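Local coordinates for protein hyaluronoglucosaminidase (Apis mellifera, PDB 1FCQ) that probably hydrolyses hyaluronan as a family 56 glycosidase of bee venom, where it is a major allergen, at residues A[82-87]-A[165-170]; A[239-244]-A[287-292]. All blocks are in the same frame, centred on the assembly; numbering follows the deposited sequence.

Contact 1 of 2, residues A[82-87]-A[165-170]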
ATOM      1  N   GLY A  82       2.214  17.176  14.470  1.00 16.53           N
ATOM      2  CA  GLY A  82       2.352  17.583  13.088  1.00 16.91           C
ATOM      3  C   GLY A  82       1.563  18.810  12.679  1.00 19.52           C
ATOM      4  O   GLY A  82       0.527  19.144  13.250  1.00 19.33           O
ATOM      5  N   ASN A  83       2.047  19.465  11.647  1.00 16.38           N
ATOM      6  CA  ASN A  83       1.416  20.642  11.054  1.00 18.85           C
ATOM      7  C   ASN A  83       0.584  20.147   9.868  1.00 17.21           C
ATOM      8  O   ASN A  83       1.134  19.846   8.808  1.00 15.75           O
ATOM      9  CB  ASN A  83       2.484  21.630  10.588  1.00 22.68           C
ATOM     10  CG  ASN A  83       1.896  22.936  10.101  1.00 28.84           C
ATOM     11  OD1 ASN A  83       0.813  22.964   9.522  1.00 21.77           O
ATOM     12  ND2 ASN A  83       2.607  24.035  10.345  1.00 26.18           N
ATOM     13  N   LEU A  84      -0.718  20.051  10.062  1.00 16.56           N
ATOM     14  CA  LEU A  84      -1.641  19.508   9.059  1.00 17.90           C
ATOM     15  C   LEU A  84      -1.727  20.385   7.826  1.00 18.59           C
ATOM     16  O   LEU A  84      -1.699  19.925   6.677  1.00 16.00           O
ATOM     17  CB  LEU A  84      -3.048  19.434   9.650  1.00 16.99           C
ATOM     18  CG  LEU A  84      -4.037  18.329   9.361  1.00 28.22           C
ATOM     19  CD1 LEU A  84      -5.482  18.830   9.461  1.00 18.77           C
ATOM     20  CD2 LEU A  84      -3.828  17.569   8.069  1.00 25.25           C
ATOM     21  N   THR A  85      -1.863  21.703   8.052  1.00 18.81           N
ATOM     22  CA  THR A  85      -1.998  22.607   6.907  1.00 20.72           C
ATOM     23  C   THR A  85      -0.771  22.551   6.015  1.00 17.82           C
ATOM     24  O   THR A  85      -0.933  22.494   4.787  1.00 19.47           O
ATOM     25  CB  THR A  85      -2.356  24.046   7.325  1.00 22.21           C
ATOM     26  OG1 THR A  85      -1.268  24.602   8.061  1.00 29.76           O
ATOM     27  CG2 THR A  85      -3.621  24.046   8.166  1.00 28.09           C
ATOM     28  N   LYS A  86       0.428  22.477   6.567  1.00 19.68           N
ATOM     29  CA  LYS A  86       1.656  22.344   5.803  1.00 16.66           C
ATOM     30  C   LYS A  86       1.628  21.058   4.974  1.00 16.72           C
ATOM     31  O   LYS A  86       1.863  21.068   3.772  1.00 17.87           O
ATOM     32  CB  LYS A  86       2.867  22.315   6.750  1.00 18.99           C
ATOM     33  CG  LYS A  86       4.197  22.345   6.009  1.00 26.04           C
ATOM     34  CD  LYS A  86       5.386  22.254   6.945  1.00 32.64           C
ATOM     35  CE  LYS A  86       5.461  23.422   7.917  1.00 35.64           C
ATOM     36  NZ  LYS A  86       5.567  24.729   7.207  1.00 41.70           N
ATOM     37  N   HIS A  87       1.268  19.965   5.647  1.00 14.81           N
ATOM     38  CA  HIS A  87       1.148  18.683   4.941  1.00 13.37           C
ATOM     39  C   HIS A  87       0.144  18.749   3.802  1.00 12.97           C
ATOM     40  O   HIS A  87       0.450  18.303   2.674  1.00 13.39           O
ATOM     41  CB  HIS A  87       0.748  17.591   5.939  1.00 13.84           C
ATOM     42  CG  HIS A  87       0.325  16.342   5.223  1.00 16.17           C
ATOM     43  ND1 HIS A  87      -0.947  15.812   5.190  1.00 17.45           N
ATOM     44  CD2 HIS A  87       1.092  15.558   4.436  1.00 11.67           C
ATOM     45  CE1 HIS A  87      -0.904  14.736   4.432  1.00 10.12           C
ATOM     46  NE2 HIS A  87       0.314  14.539   3.959  1.00 19.48           N
ATOM     47  N   MET A 165      -4.548  10.983   7.998  1.00 13.32           N
ATOM     48  CA  MET A 165      -4.910  10.047   6.922  1.00 12.76           C
ATOM     49  C   MET A 165      -6.247  10.388   6.286  1.00 13.03           C
ATOM     50  O   MET A 165      -6.418  10.370   5.060  1.00 12.54           O
ATOM     51  CB  MET A 165      -4.900   8.604   7.428  1.00 14.32           C
ATOM     52  CG  MET A 165      -3.480   8.084   7.663  1.00 14.48           C
ATOM     53  SD  MET A 165      -3.474   6.332   8.095  1.00 14.74           S
ATOM     54  CE  MET A 165      -3.945   5.569   6.540  1.00 12.42           C
ATOM     55  N   GLU A 166      -7.262  10.662   7.103  1.00 14.27           N
ATOM     56  CA  GLU A 166      -8.577  10.955   6.525  1.00 15.46           C
ATOM     57  C   GLU A 166      -8.581  12.244   5.737  1.00 13.40           C
ATOM     58  O   GLU A 166      -9.171  12.284   4.661  1.00 14.85           O
ATOM     59  CB  GLU A 166      -9.616  10.945   7.637  1.00 18.37           C
ATOM     60  CG  GLU A 166     -11.037  10.982   7.108  1.00 17.00           C
ATOM     61  CD  GLU A 166     -12.079  10.844   8.195  1.00 18.69           C
ATOM     62  OE1 GLU A 166     -11.736  10.679   9.388  1.00 19.43           O
ATOM     63  OE2 GLU A 166     -13.279  10.896   7.820  1.00 20.09           O
ATOM     64  N   GLU A 167      -7.927  13.309   6.218  1.00 13.85           N
ATOM     65  CA  GLU A 167      -7.941  14.556   5.480  1.00 14.24           C
ATOM     66  C   GLU A 167      -7.217  14.476   4.157  1.00 15.78           C
ATOM     67  O   GLU A 167      -7.652  15.051   3.164  1.00 16.16           O
ATOM     68  CB  GLU A 167      -7.345  15.699   6.313  1.00 19.45           C
ATOM     69  CG  GLU A 167      -8.320  16.234   7.340  1.00 19.70           C
ATOM     70  CD  GLU A 167      -9.604  16.727   6.676  1.00 26.10           C
ATOM     71  OE1 GLU A 167      -9.591  17.496   5.704  1.00 24.75           O
ATOM     72  OE2 GLU A 167     -10.640  16.277   7.175  1.00 27.64           O
ATOM     73  N   THR A 168      -6.126  13.710   4.135  1.00 14.60           N
ATOM     74  CA  THR A 168      -5.366  13.537   2.897  1.00 12.22           C
ATOM     75  C   THR A 168      -6.214  12.786   1.865  1.00 11.92           C
ATOM     76  O   THR A 168      -6.224  13.142   0.687  1.00 14.36           O
ATOM     77  CB  THR A 168      -4.063  12.771   3.154  1.00 10.90           C
ATOM     78  OG1 THR A 168      -3.352  13.467   4.196  1.00 13.42           O
ATOM     79  CG2 THR A 168      -3.207  12.718   1.908  1.00 13.08           C
ATOM     80  N   LEU A 169      -6.877  11.730   2.339  1.00 13.20           N
ATOM     81  CA  LEU A 169      -7.715  10.948   1.416  1.00  9.82           C
ATOM     82  C   LEU A 169      -8.873  11.806   0.923  1.00 12.22           C
ATOM     83  O   LEU A 169      -9.189  11.757  -0.270  1.00 13.60           O
ATOM     84  CB  LEU A 169      -8.215   9.705   2.164  1.00 11.59           C
ATOM     85  CG  LEU A 169      -9.205   8.829   1.389  1.00 12.92           C
ATOM     86  CD1 LEU A 169      -8.576   8.244   0.133  1.00 15.06           C
ATOM     87  CD2 LEU A 169      -9.695   7.702   2.302  1.00 16.47           C
ATOM     88  N   LYS A 170      -9.474  12.611   1.804  1.00 13.23           N
ATOM     89  CA  LYS A 170     -10.570  13.495   1.392  1.00 13.90           C
ATOM     90  C   LYS A 170     -10.107  14.504   0.358  1.00 14.88           C
ATOM     91  O   LYS A 170     -10.797  14.735  -0.640  1.00 18.91           O
ATOM     92  CB  LYS A 170     -11.125  14.283   2.581  1.00 17.15           C
ATOM     93  CG  LYS A 170     -12.218  13.614   3.376  1.00 34.76           C
ATOM     94  CD  LYS A 170     -12.646  14.518   4.528  1.00 40.70           C
ATOM     95  CE  LYS A 170     -13.084  15.906   4.083  1.00 37.85           C
ATOM     96  NZ  LYS A 170     -12.859  16.928   5.140  1.00 32.83           N
TER
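Leu84 and Glu167 meet through their aliphatic parts where two outer helices of the TIM barrel, 84-98 and 146-175, come together. Glu167 can be followed outward. Its CB lies 4.4 Å from Leu84 CD2, and the next carbon, Glu167 CG, is also 4.4 Å from the other branch, Leu84 CD1. The chain bends at its first two torsions (chi1 -78°, chi2 -58°), which turns the carboxylate away from the leucine; there Glu167 OE2 uses its syn lone pair in a salt bridge to Lys170 NZ at 3.1 Å, one helical turn on. The acid therefore offers carbon to the neighbouring helix and charge to its own.

A turn later on helix 84-98, but at the very next residue of helix 146-175, Thr168 stands at the edge of the His87 ring, the side chains crossing at about a right angle. The turn of that imidazole is doubtful, so nothing is concluded about its polar atoms; Thr168 OG1 is bonded to Phe164 O of its own helix, and the ring also meets Phe60 and Phe164.

Helix 84-98 starts just beside this contact, with Asn83 as its N-cap: Asn83 OD1 accepts from Lys86 N (3.0 Å), 55° above the carbonyl plane, and from Thr85 OG1 (3.0 Å) within it.

Contact 2 of 2, residues A[239-244]-A[287-292]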
ATOM      1  N   GLY A 239      -1.536 -19.104   1.885  1.00 19.23           N
ATOM      2  CA  GLY A 239      -2.223 -18.677   3.095  1.00 20.65           C
ATOM      3  C   GLY A 239      -2.003 -17.204   3.411  1.00 19.22           C
ATOM      4  O   GLY A 239      -2.923 -16.516   3.871  1.00 18.06           O
ATOM      5  N   LEU A 240      -0.783 -16.722   3.235  1.00 18.98           N
ATOM      6  CA  LEU A 240      -0.436 -15.323   3.443  1.00 17.71           C
ATOM      7  C   LEU A 240      -1.358 -14.482   2.564  1.00 15.52           C
ATOM      8  O   LEU A 240      -1.971 -13.519   3.036  1.00 16.76           O
ATOM      9  CB  LEU A 240       1.017 -15.047   3.063  1.00 16.37           C
ATOM     10  CG  LEU A 240       1.588 -13.637   3.171  1.00 17.25           C
ATOM     11  CD1 LEU A 240       3.111 -13.705   3.244  1.00 21.10           C
ATOM     12  CD2 LEU A 240       1.229 -12.735   1.990  1.00 18.93           C
ATOM     13  N   VAL A 241      -1.399 -14.814   1.267  1.00 14.25           N
ATOM     14  CA  VAL A 241      -2.238 -14.083   0.331  1.00 16.03           C
ATOM     15  C   VAL A 241      -3.704 -14.196   0.719  1.00 19.23           C
ATOM     16  O   VAL A 241      -4.431 -13.209   0.781  1.00 17.06           O
ATOM     17  CB  VAL A 241      -2.023 -14.594  -1.107  1.00 16.85           C
ATOM     18  CG1 VAL A 241      -2.973 -13.955  -2.105  1.00 18.83           C
ATOM     19  CG2 VAL A 241      -0.579 -14.327  -1.524  1.00 15.82           C
ATOM     20  N   GLY A 242      -4.155 -15.437   0.937  1.00 15.92           N
ATOM     21  CA  GLY A 242      -5.552 -15.689   1.257  1.00 17.95           C
ATOM     22  C   GLY A 242      -6.079 -14.926   2.456  1.00 15.95           C
ATOM     23  O   GLY A 242      -7.140 -14.289   2.374  1.00 18.12           O
ATOM     24  N   GLY A 243      -5.371 -14.964   3.567  1.00 14.02           N
ATOM     25  CA  GLY A 243      -5.735 -14.281   4.789  1.00 14.38           C
ATOM     26  C   GLY A 243      -5.910 -12.779   4.562  1.00 17.72           C
ATOM     27  O   GLY A 243      -6.891 -12.159   5.010  1.00 15.35           O
ATOM     28  N   ARG A 244      -4.957 -12.197   3.837  1.00 16.49           N
ATOM     29  CA  ARG A 244      -4.997 -10.769   3.531  1.00 17.67           C
ATOM     30  C   ARG A 244      -6.106 -10.381   2.583  1.00 18.19           C
ATOM     31  O   ARG A 244      -6.734  -9.337   2.808  1.00 16.67           O
ATOM     32  CB  ARG A 244      -3.632 -10.331   2.993  1.00 14.50           C
ATOM     33  CG  ARG A 244      -2.580 -10.513   4.084  1.00 13.25           C
ATOM     34  CD  ARG A 244      -1.206 -10.160   3.521  1.00 14.80           C
ATOM     35  NE  ARG A 244      -0.229 -10.454   4.576  1.00 18.37           N
ATOM     36  CZ  ARG A 244       1.012 -10.016   4.599  1.00 20.37           C
ATOM     37  NH1 ARG A 244       1.790 -10.372   5.622  1.00 21.98           N
ATOM     38  NH2 ARG A 244       1.491  -9.238   3.634  1.00 20.26           N
ATOM     39  N   LEU A 287      -1.853 -16.331  -7.487  1.00 18.39           N
ATOM     40  CA  LEU A 287      -2.744 -15.571  -8.368  1.00 17.13           C
ATOM     41  C   LEU A 287      -4.086 -16.305  -8.420  1.00 18.22           C
ATOM     42  O   LEU A 287      -5.165 -15.699  -8.423  1.00 22.07           O
ATOM     43  CB  LEU A 287      -2.147 -15.319  -9.749  1.00 20.29           C
ATOM     44  CG  LEU A 287      -0.903 -14.417  -9.797  1.00 20.21           C
ATOM     45  CD1 LEU A 287      -0.423 -14.315 -11.238  1.00 24.74           C
ATOM     46  CD2 LEU A 287      -1.159 -13.051  -9.183  1.00 23.65           C
ATOM     47  N   ARG A 288      -4.052 -17.645  -8.379  1.00 20.19           N
ATOM     48  CA  ARG A 288      -5.301 -18.413  -8.314  1.00 21.78           C
ATOM     49  C   ARG A 288      -6.064 -18.115  -7.034  1.00 21.64           C
ATOM     50  O   ARG A 288      -7.291 -17.940  -7.059  1.00 23.10           O
ATOM     51  CB  ARG A 288      -5.000 -19.912  -8.467  1.00 24.48           C
ATOM     52  CG  ARG A 288      -5.005 -20.363  -9.913  1.00 30.17           C
ATOM     53  CD  ARG A 288      -4.130 -21.582 -10.173  1.00 41.08           C
ATOM     54  NE  ARG A 288      -4.407 -22.135 -11.490  1.00 42.41           N
ATOM     55  CZ  ARG A 288      -3.629 -22.831 -12.296  1.00 51.37           C
ATOM     56  NH1 ARG A 288      -2.375 -23.140 -11.988  1.00 54.94           N
ATOM     57  NH2 ARG A 288      -4.113 -23.235 -13.469  1.00 55.35           N
ATOM     58  N   LYS A 289      -5.382 -17.968  -5.901  1.00 18.43           N
ATOM     59  CA  LYS A 289      -6.053 -17.653  -4.644  1.00 22.76           C
ATOM     60  C   LYS A 289      -6.739 -16.294  -4.703  1.00 20.78           C
ATOM     61  O   LYS A 289      -7.874 -16.143  -4.250  1.00 18.29           O
ATOM     62  CB  LYS A 289      -5.092 -17.733  -3.468  1.00 20.42           C
ATOM     63  CG  LYS A 289      -5.668 -17.410  -2.108  1.00 19.61           C
ATOM     64  CD  LYS A 289      -6.855 -18.272  -1.732  1.00 25.56           C
ATOM     65  CE  LYS A 289      -6.467 -19.572  -1.074  1.00 34.38           C
ATOM     66  NZ  LYS A 289      -6.025 -20.595  -2.055  1.00 42.17           N
ATOM     67  N   ILE A 290      -6.062 -15.294  -5.265  1.00 16.07           N
ATOM     68  CA  ILE A 290      -6.646 -13.964  -5.385  1.00 17.35           C
ATOM     69  C   ILE A 290      -7.936 -14.014  -6.199  1.00 17.12           C
ATOM     70  O   ILE A 290      -8.926 -13.379  -5.810  1.00 20.19           O
ATOM     71  CB  ILE A 290      -5.649 -12.977  -6.039  1.00 16.45           C
ATOM     72  CG1 ILE A 290      -4.441 -12.804  -5.111  1.00 16.17           C
ATOM     73  CG2 ILE A 290      -6.308 -11.624  -6.274  1.00 19.97           C
ATOM     74  CD1 ILE A 290      -3.319 -12.030  -5.783  1.00 16.29           C
ATOM     75  N   THR A 291      -7.943 -14.701  -7.334  1.00 22.49           N
ATOM     76  CA  THR A 291      -9.109 -14.766  -8.198  1.00 22.51           C
ATOM     77  C   THR A 291     -10.223 -15.623  -7.597  1.00 22.42           C
ATOM     78  O   THR A 291     -11.392 -15.233  -7.652  1.00 22.86           O
ATOM     79  CB  THR A 291      -8.763 -15.330  -9.589  1.00 27.72           C
ATOM     80  OG1 THR A 291      -7.671 -14.599 -10.167  1.00 37.00           O
ATOM     81  CG2 THR A 291      -9.972 -15.206 -10.508  1.00 27.17           C
ATOM     82  N   ASP A 292      -9.862 -16.769  -7.037  1.00 22.23           N
ATOM     83  CA  ASP A 292     -10.849 -17.665  -6.433  1.00 23.38           C
ATOM     84  C   ASP A 292     -11.621 -17.025  -5.292  1.00 24.59           C
ATOM     85  O   ASP A 292     -12.814 -17.297  -5.097  1.00 25.90           O
ATOM     86  CB  ASP A 292     -10.170 -18.943  -5.943  1.00 21.80           C
ATOM     87  CG  ASP A 292      -9.752 -19.915  -7.027  1.00 27.82           C
ATOM     88  OD1 ASP A 292     -10.000 -19.703  -8.227  1.00 28.11           O
ATOM     89  OD2 ASP A 292      -9.124 -20.944  -6.666  1.00 32.20           O
TER
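Val241, Lys289 and Gly242 bury the most surface here, and the contact is made mainly between carbon atoms. The short helical segments 239-244 and 287-292 run in nearly the same direction, 21° apart, with axes 9.1 Å from each other at closest approach. Their backbones come nearest at Gly242 and Lys289, whose CA atoms are 6.2 Å apart.

Gly242 has no side chain, which is consistent with so close an approach. Lys289 CG lies against the bare backbone, 3.8 Å from Gly242 CA and 3.9 Å from Gly242 N. Its CG is anti to the backbone N (chi1 179°), and bends at the three following torsions curl the rest of the chain, so that the aliphatic stem rather than the ammonium group makes the contact.

Val241 works beside it. Its CG1 branch points at Ile290 and packs on Ile290 CG1 at 3.5 Å, a tight apolar contact in which the two side chains cross at about a right angle; the tip, Ile290 CD1, is farther from that methyl at 4.2 Å. The same Val241 CG1 also borders Lys289 CG, at 4.4 Å. No hydrogen bond joins the segments.

Ile290 continues inward to Pro264 and Tyr266 of strand 261-267, a strand that comes between the two helices in sequence. Helix 280-292 then leads to the neighbouring parallel strand 297-301, completing a beta-alpha-beta crossover. With the near-parallel axes, this is the side-by-side packing of consecutive outer helices in a TIM barrel.

In the fold
Contact 1 and contact 2 lie on opposite sides of the chain's centre, about 18 and 17 Å from it. Their own centres are 33 Å apart, and their nearest atoms about 16 Å, so they do not touch. They come in series along the chain: 82-87 with 165-170 closes before 239-244 with 287-292 opens. Contact 1 joins helices that precede strands 107-111 and 180-183, in the parallel run 51-55, 107-111, 180-183. Contact 2 belongs with the run 221-222, 261-267, 297-301, 12-16. Together these runs account for the seven strands of the barrel, and the two contacts pair outer helices in its earlier and later parts.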